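Local structure of protein interacting with Hsp90 1 (Saccharomyces cerevisiae, 4CHH) at residues 40-45 and 149-154; 57-62 and 111-116; 89-94 and 136-141. The protein takes part in pre-rRNA processing, is required for the NOP58-snoRNA interaction, belongs to the R2TP complex and interacts with Hsp90; this is its N-terminal domain. One frame throughout, in Å; residues are numbered along the deposited sequence.

Interaction 1: 40-45 and 149-154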
loop_
_atom_site.group_PDB
_atom_site.type_symbol
_atom_site.label_atom_id
_atom_site.label_comp_id
_atom_site.label_asym_id
_atom_site.label_seq_id
_atom_site.Cartn_x
_atom_site.Cartn_y
_atom_site.Cartn_z
ATOM N N ILE A 40 -5.744 4.474 4.309
ATOM C CA ILE A 40 -6.131 5.427 3.262
ATOM C C ILE A 40 -7.550 5.055 2.893
ATOM O O ILE A 40 -7.805 3.904 2.544
ATOM C CB ILE A 40 -5.200 5.447 2.008
ATOM C CG1 ILE A 40 -3.688 5.513 2.355
ATOM C CG2 ILE A 40 -5.622 6.531 1.010
ATOM C CD1 ILE A 40 -2.753 4.964 1.204
ATOM N N LYS A 41 -8.469 6.003 2.963
ATOM C CA LYS A 41 -9.845 5.764 2.543
ATOM C C LYS A 41 -10.043 6.484 1.224
ATOM O O LYS A 41 -9.620 7.620 1.079
ATOM C CB LYS A 41 -10.830 6.251 3.615
ATOM C CG LYS A 41 -12.284 5.987 3.311
ATOM C CD LYS A 41 -13.130 6.461 4.474
ATOM C CE LYS A 41 -14.454 7.010 4.033
ATOM N NZ LYS A 41 -15.183 7.640 5.166
ATOM N N THR A 42 -10.615 5.805 0.241
ATOM C CA THR A 42 -10.860 6.416 -1.053
ATOM C C THR A 42 -12.155 5.834 -1.601
ATOM O O THR A 42 -12.944 5.241 -0.853
ATOM C CB THR A 42 -9.602 6.309 -2.007
ATOM O OG1 THR A 42 -9.892 6.896 -3.273
ATOM C CG2 THR A 42 -9.143 4.910 -2.226
ATOM N N LYS A 43 -12.378 6.034 -2.897
ATOM C CA LYS A 43 -13.561 5.641 -3.643
ATOM C C LYS A 43 -13.171 4.920 -4.946
ATOM O O LYS A 43 -12.270 5.362 -5.659
ATOM C CB LYS A 43 -14.361 6.933 -3.949
ATOM C CG LYS A 43 -15.785 6.688 -4.399
ATOM C CD LYS A 43 -16.548 7.998 -4.574
ATOM C CE LYS A 43 -17.898 7.759 -5.197
ATOM N NZ LYS A 43 -18.843 7.120 -4.241
ATOM N N LEU A 44 -13.851 3.825 -5.266
ATOM C CA LEU A 44 -13.586 3.119 -6.537
ATOM C C LEU A 44 -14.290 3.872 -7.705
ATOM O O LEU A 44 -15.507 4.007 -7.677
ATOM C CB LEU A 44 -14.105 1.676 -6.429
ATOM C CG LEU A 44 -13.996 0.781 -7.686
ATOM C CD1 LEU A 44 -12.552 0.491 -8.044
ATOM C CD2 LEU A 44 -14.763 -0.518 -7.480
ATOM N N LEU A 45 -13.547 4.392 -8.693
ATOM C CA LEU A 45 -14.229 5.103 -9.782
ATOM C C LEU A 45 -14.614 4.141 -10.909
ATOM O O LEU A 45 -15.688 4.281 -11.502
ATOM C CB LEU A 45 -13.400 6.273 -10.336
ATOM C CG LEU A 45 -13.040 7.396 -9.339
ATOM C CD1 LEU A 45 -12.204 8.467 -10.027
ATOM C CD2 LEU A 45 -14.305 8.008 -8.645
ATOM N N VAL A 149 -8.050 -1.106 -11.481
ATOM C CA VAL A 149 -9.100 -0.258 -10.920
ATOM C C VAL A 149 -8.663 1.172 -11.055
ATOM O O VAL A 149 -7.489 1.419 -11.286
ATOM C CB VAL A 149 -9.439 -0.627 -9.432
ATOM C CG1 VAL A 149 -9.989 -2.052 -9.338
ATOM C CG2 VAL A 149 -8.237 -0.427 -8.485
ATOM N N VAL A 150 -9.602 2.121 -10.917
ATOM C CA VAL A 150 -9.291 3.551 -10.934
ATOM C C VAL A 150 -9.794 4.065 -9.596
ATOM O O VAL A 150 -10.952 3.816 -9.268
ATOM C CB VAL A 150 -9.862 4.315 -12.174
ATOM C CG1 VAL A 150 -9.596 5.824 -12.064
ATOM C CG2 VAL A 150 -9.271 3.758 -13.486
ATOM N N LEU A 151 -8.908 4.666 -8.776
ATOM C CA LEU A 151 -9.292 5.153 -7.433
ATOM C C LEU A 151 -9.299 6.675 -7.396
ATOM O O LEU A 151 -8.498 7.292 -8.074
ATOM C CB LEU A 151 -8.352 4.574 -6.339
ATOM C CG LEU A 151 -8.252 3.005 -6.295
ATOM C CD1 LEU A 151 -7.194 2.539 -5.302
ATOM C CD2 LEU A 151 -9.584 2.358 -6.014
ATOM N N CYS A 152 -10.249 7.271 -6.670
ATOM C CA CYS A 152 -10.405 8.730 -6.563
ATOM C C CYS A 152 -9.276 9.357 -5.736
ATOM O O CYS A 152 -8.936 8.851 -4.670
ATOM C CB CYS A 152 -11.772 9.100 -5.982
ATOM S SG CYS A 152 -12.172 10.861 -6.142
ATOM N N ARG A 153 -8.688 10.442 -6.259
ATOM C CA ARG A 153 -7.648 11.238 -5.608
ATOM C C ARG A 153 -8.291 12.408 -4.829
ATOM O O ARG A 153 -7.625 13.026 -4.010
ATOM C CB ARG A 153 -6.611 11.768 -6.652
ATOM C CG ARG A 153 -5.867 10.661 -7.478
ATOM C CD ARG A 153 -5.175 9.636 -6.595
ATOM N NE ARG A 153 -4.147 8.854 -7.298
ATOM C CZ ARG A 153 -4.351 7.701 -7.920
ATOM N NH1 ARG A 153 -5.571 7.191 -8.002
ATOM N NH2 ARG A 153 -3.336 7.057 -8.488
ATOM N N ASP A 154 -9.569 12.701 -5.055
ATOM C CA ASP A 154 -10.236 13.826 -4.360
ATOM C C ASP A 154 -11.004 13.348 -3.134
ATOM O O ASP A 154 -10.867 13.941 -2.057
ATOM C CB ASP A 154 -11.191 14.580 -5.309
ATOM C CG ASP A 154 -10.555 15.078 -6.598
ATOM O OD1 ASP A 154 -9.358 15.399 -6.580
ATOM O OD2 ASP A 154 -11.256 15.121 -7.623
#
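Leu44 and Leu45 present the main bumps of strand 40-45 to the short strand 149-151 and the segment that follows it. The side chain of Leu44 leaves with CG anti to the backbone N (chi1 177°), and its CD1 branch settles on Val149, 3.6 Å from CB and almost as near to CG1, so that the two side chains cross at roughly a right angle. Leu151 CD2 touches the same methyl from beside Val149, 4.1 Å from Leu44 CD1. Leu45 turns the other way round its first torsion, CG anti to the carbonyl carbon, and lays its forked end over Cys152: CD2 rests 3.8 Å from Cys152 CB, while CD1 lies over Cys152 CA. Lys43 adds its CB to the same cysteine CB, and its amine reaches on to Gly56 O.

This is an antiparallel edge in a mixed sheet. Leu44 and Leu151 form a non-hydrogen-bonded pair, bracketed by Cys152 N to Lys43 O at 3.0 Å and Leu45 N to Val150 O at 2.7 Å. The N-to-C directions of the two short segments differ by 138°, well short of strictly antiparallel.

From Cys152 onward the chain has left the strand, and a side chain takes over the bonding. Thr42 OG1, anti to its own backbone N, donates to Cys152 O across 2.6 Å, in the carbonyl plane and on a lone pair. Thr42 CG2 takes the crowded position between N and the carbonyl carbon, and the threonine packs on Leu140 of helix 129-147. The same helix supplies Glu144, whose OE2 accepts from Leu151 N and pairs with Arg153 NH1.

Interaction 2: 57-62 and 111-116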
loop_
_atom_site.group_PDB
_atom_site.type_symbol
_atom_site.label_atom_id
_atom_site.label_comp_id
_atom_site.label_asym_id
_atom_site.label_seq_id
_atom_site.Cartn_x
_atom_site.Cartn_y
_atom_site.Cartn_z
ATOM N N ARG A 57 -18.083 2.357 -4.801
ATOM C CA ARG A 57 -17.933 1.810 -3.460
ATOM C C ARG A 57 -16.672 2.340 -2.788
ATOM O O ARG A 57 -15.699 2.678 -3.470
ATOM C CB ARG A 57 -17.921 0.274 -3.472
ATOM C CG ARG A 57 -19.209 -0.348 -4.029
ATOM C CD ARG A 57 -20.389 -0.169 -3.104
ATOM N NE ARG A 57 -21.633 -0.655 -3.690
ATOM C CZ ARG A 57 -22.578 0.136 -4.185
ATOM N NH1 ARG A 57 -22.416 1.456 -4.188
ATOM N NH2 ARG A 57 -23.691 -0.384 -4.684
ATOM N N LYS A 58 -16.720 2.401 -1.446
ATOM C CA LYS A 58 -15.629 2.825 -0.577
ATOM C C LYS A 58 -14.480 1.861 -0.691
ATOM O O LYS A 58 -14.663 0.647 -0.805
ATOM C CB LYS A 58 -16.069 2.909 0.902
ATOM C CG LYS A 58 -17.041 4.025 1.248
ATOM C CD LYS A 58 -17.181 4.137 2.773
ATOM C CE LYS A 58 -18.514 4.714 3.201
ATOM N NZ LYS A 58 -18.410 6.145 3.596
ATOM N N VAL A 59 -13.302 2.412 -0.656
ATOM C CA VAL A 59 -12.066 1.662 -0.734
ATOM C C VAL A 59 -11.212 2.014 0.472
ATOM O O VAL A 59 -11.107 3.184 0.856
ATOM C CB VAL A 59 -11.315 1.904 -2.091
ATOM C CG1 VAL A 59 -9.891 1.324 -2.041
ATOM C CG2 VAL A 59 -12.085 1.282 -3.251
ATOM N N PHE A 60 -10.598 0.994 1.056
ATOM C CA PHE A 60 -9.656 1.163 2.154
ATOM C C PHE A 60 -8.346 0.512 1.822
ATOM O O PHE A 60 -8.307 -0.627 1.349
ATOM C CB PHE A 60 -10.181 0.592 3.467
ATOM C CG PHE A 60 -11.409 1.284 3.988
ATOM C CD1 PHE A 60 -12.678 0.872 3.593
ATOM C CD2 PHE A 60 -11.305 2.316 4.914
ATOM C CE1 PHE A 60 -13.823 1.511 4.080
ATOM C CE2 PHE A 60 -12.459 2.942 5.420
ATOM C CZ PHE A 60 -13.705 2.536 4.990
ATOM N N ILE A 61 -7.272 1.225 2.081
ATOM C CA ILE A 61 -5.938 0.679 1.876
ATOM C C ILE A 61 -5.224 0.664 3.217
ATOM O O ILE A 61 -5.059 1.716 3.829
ATOM C CB ILE A 61 -5.120 1.462 0.809
ATOM C CG1 ILE A 61 -5.787 1.421 -0.571
ATOM C CG2 ILE A 61 -3.663 0.962 0.797
ATOM C CD1 ILE A 61 -5.236 2.473 -1.657
ATOM N N ASN A 62 -4.810 -0.523 3.665
ATOM C CA ASN A 62 -4.038 -0.672 4.883
ATOM C C ASN A 62 -2.542 -0.483 4.583
ATOM O O ASN A 62 -1.928 -1.377 4.028
ATOM C CB ASN A 62 -4.306 -2.056 5.526
ATOM C CG ASN A 62 -5.706 -2.162 6.120
ATOM O OD1 ASN A 62 -6.183 -1.256 6.783
ATOM N ND2 ASN A 62 -6.427 -3.226 5.828
ATOM N N TYR A 111 -14.055 -2.314 -0.549
ATOM C CA TYR A 111 -12.885 -3.092 -0.959
ATOM C C TYR A 111 -11.661 -2.679 -0.214
ATOM O O TYR A 111 -11.438 -1.501 0.033
ATOM C CB TYR A 111 -12.686 -3.022 -2.477
ATOM C CG TYR A 111 -13.986 -3.285 -3.199
ATOM C CD1 TYR A 111 -14.663 -4.497 -3.044
ATOM C CD2 TYR A 111 -14.586 -2.297 -3.968
ATOM C CE1 TYR A 111 -15.902 -4.711 -3.639
ATOM C CE2 TYR A 111 -15.795 -2.525 -4.619
ATOM C CZ TYR A 111 -16.458 -3.724 -4.438
ATOM O OH TYR A 111 -17.649 -3.920 -5.074
ATOM N N VAL A 112 -10.920 -3.678 0.235
ATOM C CA VAL A 112 -9.762 -3.495 1.100
ATOM C C VAL A 112 -8.510 -4.133 0.485
ATOM O O VAL A 112 -8.536 -5.292 0.084
ATOM C CB VAL A 112 -10.055 -4.070 2.524
ATOM C CG1 VAL A 112 -8.876 -3.879 3.471
ATOM C CG2 VAL A 112 -11.329 -3.469 3.126
ATOM N N TRP A 113 -7.413 -3.368 0.448
ATOM C CA TRP A 113 -6.087 -3.826 0.026
ATOM C C TRP A 113 -5.097 -3.552 1.120
ATOM O O TRP A 113 -5.232 -2.551 1.830
ATOM C CB TRP A 113 -5.595 -3.067 -1.228
ATOM C CG TRP A 113 -6.146 -3.483 -2.547
ATOM C CD1 TRP A 113 -5.539 -4.304 -3.450
ATOM C CD2 TRP A 113 -7.288 -2.913 -3.224
ATOM N NE1 TRP A 113 -6.256 -4.324 -4.628
ATOM C CE2 TRP A 113 -7.327 -3.476 -4.523
ATOM C CE3 TRP A 113 -8.287 -1.993 -2.854
ATOM C CZ2 TRP A 113 -8.336 -3.168 -5.449
ATOM C CZ3 TRP A 113 -9.283 -1.673 -3.777
ATOM C CH2 TRP A 113 -9.297 -2.245 -5.062
ATOM N N ASP A 114 -4.058 -4.376 1.220
ATOM C CA ASP A 114 -2.964 -4.086 2.157
ATOM C C ASP A 114 -1.765 -3.684 1.311
ATOM O O ASP A 114 -1.503 -4.338 0.304
ATOM C CB ASP A 114 -2.607 -5.273 3.076
ATOM C CG ASP A 114 -3.770 -5.869 3.858
ATOM O OD1 ASP A 114 -4.628 -5.098 4.332
ATOM O OD2 ASP A 114 -3.827 -7.112 3.981
ATOM N N CYS A 115 -1.078 -2.616 1.680
ATOM C CA CYS A 115 0.134 -2.142 0.980
ATOM C C CYS A 115 1.258 -2.137 2.005
ATOM O O CYS A 115 1.284 -1.262 2.867
ATOM C CB CYS A 115 -0.089 -0.748 0.377
ATOM S SG CYS A 115 -1.085 -0.739 -1.130
ATOM N N CYS A 116 2.163 -3.124 1.926
ATOM C CA CYS A 116 3.229 -3.340 2.885
ATOM C C CYS A 116 4.556 -2.791 2.396
ATOM O O CYS A 116 5.020 -3.117 1.305
ATOM C CB CYS A 116 3.334 -4.832 3.217
ATOM S SG CYS A 116 4.260 -5.197 4.721
#
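Asn62 and Asp114, neighbours across the two strands, are joined by a side-chain hydrogen bond: Asn62 ND2 donates to Asp114 OD1 over 3.0 Å. The oxygen lies in the amide plane and is met nearly along its C-O axis. Both groups leave with CG anti to the carbonyl carbon and run side by side, amide and carboxylate planes 31° apart. Asp114 OD1 also forms a salt bridge with Arg100 NH2, whose charge would help to keep the acid ionised, while Asn62 OD1 accepts from Lys164 N. An alanine at Asn62 would lose the amide, and with it the bonds to Asp114 and Lys164, and would probably leave the carboxylate less firmly oriented.

Five backbone bonds alternate between the strands, the ends being Tyr111 N to Lys58 O at 3.0 Å and Cys115 N to Asn62 O at 2.8 Å. In the latter the donor stands above the carbonyl plane. Such zigzag bonding marks a parallel pair, the one such pairing within an otherwise antiparallel mixed sheet, with strand 29-47 beside 58-66 and strand 95-103 beside 109-118.

The face carrying Val59, Ile61, Tyr111 and Trp113 is mostly apolar. Val59 CG1, anti to the backbone N, touches the indole edge of Trp113 at CZ3, 3.5 Å away. Ile61 CG2 lies 3.6 Å from Cys115 SG. Just before the strand, Arg57 CB approaches Tyr111 CE2 obliquely at 3.7 Å. Polar ends are tied off outside the pair, Trp113 NE1 to Asp147 OD2 and, after a bend at chi2, Arg57 NE to Gln54. On the reverse face Val112 CG1 sits 3.5 Å from Asn62 ND2.

Interaction 3: 89-94 and 136-141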
loop_
_atom_site.group_PDB
_atom_site.type_symbol
_atom_site.label_atom_id
_atom_site.label_comp_id
_atom_site.label_asym_id
_atom_site.label_seq_id
_atom_site.Cartn_x
_atom_site.Cartn_y
_atom_site.Cartn_z
ATOM N N GLU A 89 14.162 7.191 -10.356
ATOM C CA GLU A 89 15.327 6.422 -9.933
ATOM C C GLU A 89 15.243 6.018 -8.463
ATOM O O GLU A 89 16.123 5.309 -7.970
ATOM C CB GLU A 89 16.605 7.233 -10.212
ATOM C CG GLU A 89 17.050 7.097 -11.656
ATOM C CD GLU A 89 18.254 7.940 -12.030
ATOM O OE1 GLU A 89 19.337 7.747 -11.430
ATOM O OE2 GLU A 89 18.119 8.776 -12.953
ATOM N N TRP A 90 14.156 6.416 -7.767
ATOM C CA TRP A 90 13.997 6.052 -6.370
ATOM C C TRP A 90 12.521 5.850 -6.058
ATOM O O TRP A 90 11.684 6.656 -6.457
ATOM C CB TRP A 90 14.582 7.166 -5.482
ATOM C CG TRP A 90 14.814 6.826 -4.040
ATOM C CD1 TRP A 90 16.022 6.555 -3.462
ATOM C CD2 TRP A 90 13.863 6.929 -2.956
ATOM N NE1 TRP A 90 15.868 6.382 -2.107
ATOM C CE2 TRP A 90 14.553 6.612 -1.767
ATOM C CE3 TRP A 90 12.482 7.217 -2.882
ATOM C CZ2 TRP A 90 13.932 6.651 -0.506
ATOM C CZ3 TRP A 90 11.860 7.222 -1.643
ATOM C CH2 TRP A 90 12.581 6.945 -0.469
ATOM N N GLU A 91 12.224 4.818 -5.265
ATOM C CA GLU A 91 10.860 4.516 -4.834
ATOM C C GLU A 91 10.877 3.704 -3.577
ATOM O O GLU A 91 11.798 2.930 -3.362
ATOM C CB GLU A 91 10.130 3.727 -5.945
ATOM C CG GLU A 91 8.616 3.765 -5.825
ATOM C CD GLU A 91 7.828 3.614 -7.111
ATOM O OE1 GLU A 91 8.178 4.279 -8.112
ATOM O OE2 GLU A 91 6.803 2.898 -7.089
ATOM N N ILE A 92 9.845 3.838 -2.756
ATOM C CA ILE A 92 9.681 2.966 -1.598
ATOM C C ILE A 92 9.053 1.660 -2.155
ATOM O O ILE A 92 7.931 1.732 -2.660
ATOM C CB ILE A 92 8.821 3.613 -0.469
ATOM C CG1 ILE A 92 9.564 4.761 0.237
ATOM C CG2 ILE A 92 8.336 2.544 0.538
ATOM C CD1 ILE A 92 8.764 5.514 1.351
ATOM N N PRO A 93 9.724 0.481 -2.128
ATOM C CA PRO A 93 9.056 -0.747 -2.627
ATOM C C PRO A 93 7.761 -1.062 -1.839
ATOM O O PRO A 93 7.702 -0.873 -0.619
ATOM C CB PRO A 93 10.121 -1.836 -2.421
ATOM C CG PRO A 93 11.458 -1.063 -2.406
ATOM C CD PRO A 93 11.091 0.186 -1.639
ATOM N N ILE A 94 6.711 -1.476 -2.559
ATOM C CA ILE A 94 5.419 -1.840 -1.968
ATOM C C ILE A 94 5.043 -3.258 -2.404
ATOM O O ILE A 94 5.072 -3.550 -3.593
ATOM C CB ILE A 94 4.276 -0.828 -2.328
ATOM C CG1 ILE A 94 4.687 0.641 -2.001
ATOM C CG2 ILE A 94 2.946 -1.213 -1.602
ATOM C CD1 ILE A 94 3.944 1.674 -2.694
ATOM N N VAL A 136 1.565 7.694 -0.253
ATOM C CA VAL A 136 0.111 7.457 -0.355
ATOM C C VAL A 136 -0.294 7.295 -1.840
ATOM O O VAL A 136 -1.068 6.397 -2.155
ATOM C CB VAL A 136 -0.670 8.594 0.360
ATOM C CG1 VAL A 136 -2.130 8.680 -0.121
ATOM C CG2 VAL A 136 -0.606 8.395 1.873
ATOM N N GLU A 137 0.228 8.184 -2.737
ATOM C CA GLU A 137 -0.003 8.128 -4.171
ATOM C C GLU A 137 0.502 6.787 -4.754
ATOM O O GLU A 137 -0.217 6.169 -5.545
ATOM C CB GLU A 137 0.693 9.337 -4.867
ATOM C CG GLU A 137 0.562 9.327 -6.395
ATOM C CD GLU A 137 -0.851 9.301 -6.959
ATOM O OE1 GLU A 137 -1.776 9.844 -6.313
ATOM O OE2 GLU A 137 -1.041 8.690 -8.032
ATOM N N TRP A 138 1.720 6.331 -4.345
ATOM C CA TRP A 138 2.305 5.045 -4.774
ATOM C C TRP A 138 1.443 3.854 -4.365
ATOM O O TRP A 138 1.323 2.898 -5.139
ATOM C CB TRP A 138 3.701 4.859 -4.208
ATOM C CG TRP A 138 4.757 5.672 -4.902
ATOM C CD1 TRP A 138 4.728 6.142 -6.188
ATOM C CD2 TRP A 138 6.000 6.104 -4.344
ATOM N NE1 TRP A 138 5.865 6.868 -6.454
ATOM C CE2 TRP A 138 6.693 6.813 -5.359
ATOM C CE3 TRP A 138 6.639 5.897 -3.109
ATOM C CZ2 TRP A 138 7.980 7.327 -5.168
ATOM C CZ3 TRP A 138 7.888 6.469 -2.898
ATOM C CH2 TRP A 138 8.541 7.178 -3.915
ATOM N N CYS A 139 0.848 3.914 -3.147
ATOM C CA CYS A 139 -0.066 2.881 -2.641
ATOM C C CYS A 139 -1.328 2.839 -3.488
ATOM O O CYS A 139 -1.753 1.756 -3.869
ATOM C CB CYS A 139 -0.388 3.102 -1.163
ATOM S SG CYS A 139 1.003 2.779 -0.067
ATOM N N LEU A 140 -1.900 4.011 -3.834
ATOM C CA LEU A 140 -3.072 4.075 -4.696
ATOM C C LEU A 140 -2.754 3.502 -6.075
ATOM O O LEU A 140 -3.521 2.701 -6.586
ATOM C CB LEU A 140 -3.583 5.521 -4.837
ATOM C CG LEU A 140 -4.189 6.143 -3.573
ATOM C CD1 LEU A 140 -4.117 7.658 -3.632
ATOM C CD2 LEU A 140 -5.602 5.659 -3.337
ATOM N N GLU A 141 -1.615 3.907 -6.673
ATOM C CA GLU A 141 -1.200 3.382 -7.981
ATOM C C GLU A 141 -0.975 1.880 -7.928
ATOM O O GLU A 141 -1.302 1.188 -8.889
ATOM C CB GLU A 141 0.092 4.070 -8.468
ATOM C CG GLU A 141 -0.121 5.537 -8.805
ATOM C CD GLU A 141 1.113 6.349 -9.186
ATOM O OE1 GLU A 141 2.239 6.003 -8.758
ATOM O OE2 GLU A 141 0.936 7.386 -9.862
#
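Trp138 stands out from helix 129-147 toward the loop 89-94, with CG anti to the carbonyl carbon (chi1 -76°). Its CB meets the first partner at once: Ile94 CD1 comes in at 3.5 Å, crossing the tryptophan at about a right angle and reaching also toward Cys139 SG. Further out, CG and CD1 of the five-membered ring lie near Glu91 OE2, and Glu91 OE1 lies above Trp138 NE1, 3.8 Å away, not hydrogen-bonded to it. Glu91 slides past the indole in the opposite direction, extended beyond CG, its carboxylate plane only 10° from that of the ring.

The six-membered ring takes the closest fit. Glu91 CG sits over the centre of its face, only 10° off the normal and 3.6 Å from Trp138 CE2, in a CH-pi contact. Backbone and side chain of the loop also reach this ring: Ile92 N is 3.3 Å from Trp138 CZ3, and Ile92 CB 3.9 Å from the same atom. Trp90 O comes near CZ2. At the far end Trp138 CH2 meets the edge of a second indole, 4.0 Å from Trp90 CZ3, near the plane of that ring, the two side chains crossing at about a right angle. Trp90 is itself held by NE1 bonding to Val74 O, and both tryptophans pack on Ile85 of helix 78-86. The contact thus joins the loop leading into strand 95-103 to the helix that lies against the sheet.

With no hydrogen bond between the segments, cohesion rests on dispersion and on the CH-pi contact. The stacked carboxylate of exposed Glu91, with the like-charged Glu141 nearby, probably adds little electrostatic attraction.

Interactions 1 and 2 belong to one sheet and meet directly, strand 29-47 pairing with 58-66 through Thr42 N to Val59 O and Ile40 O to Ile61 N. Both are buried, yet interaction 1 is a short antiparallel edge with few backbone bonds, whereas interaction 2 is a fully bonded parallel ladder with a charged and amide pair on one face. Interaction 3 is only partly buried and built on one tryptophan side chain, packed against loop side chains and backbone, without backbone pairing. Helix 129-147 links all three: Leu140 packs on Ile61, Cys139 on Cys115, and Glu137 forms a salt bridge with Arg153 NE beside the edge strand.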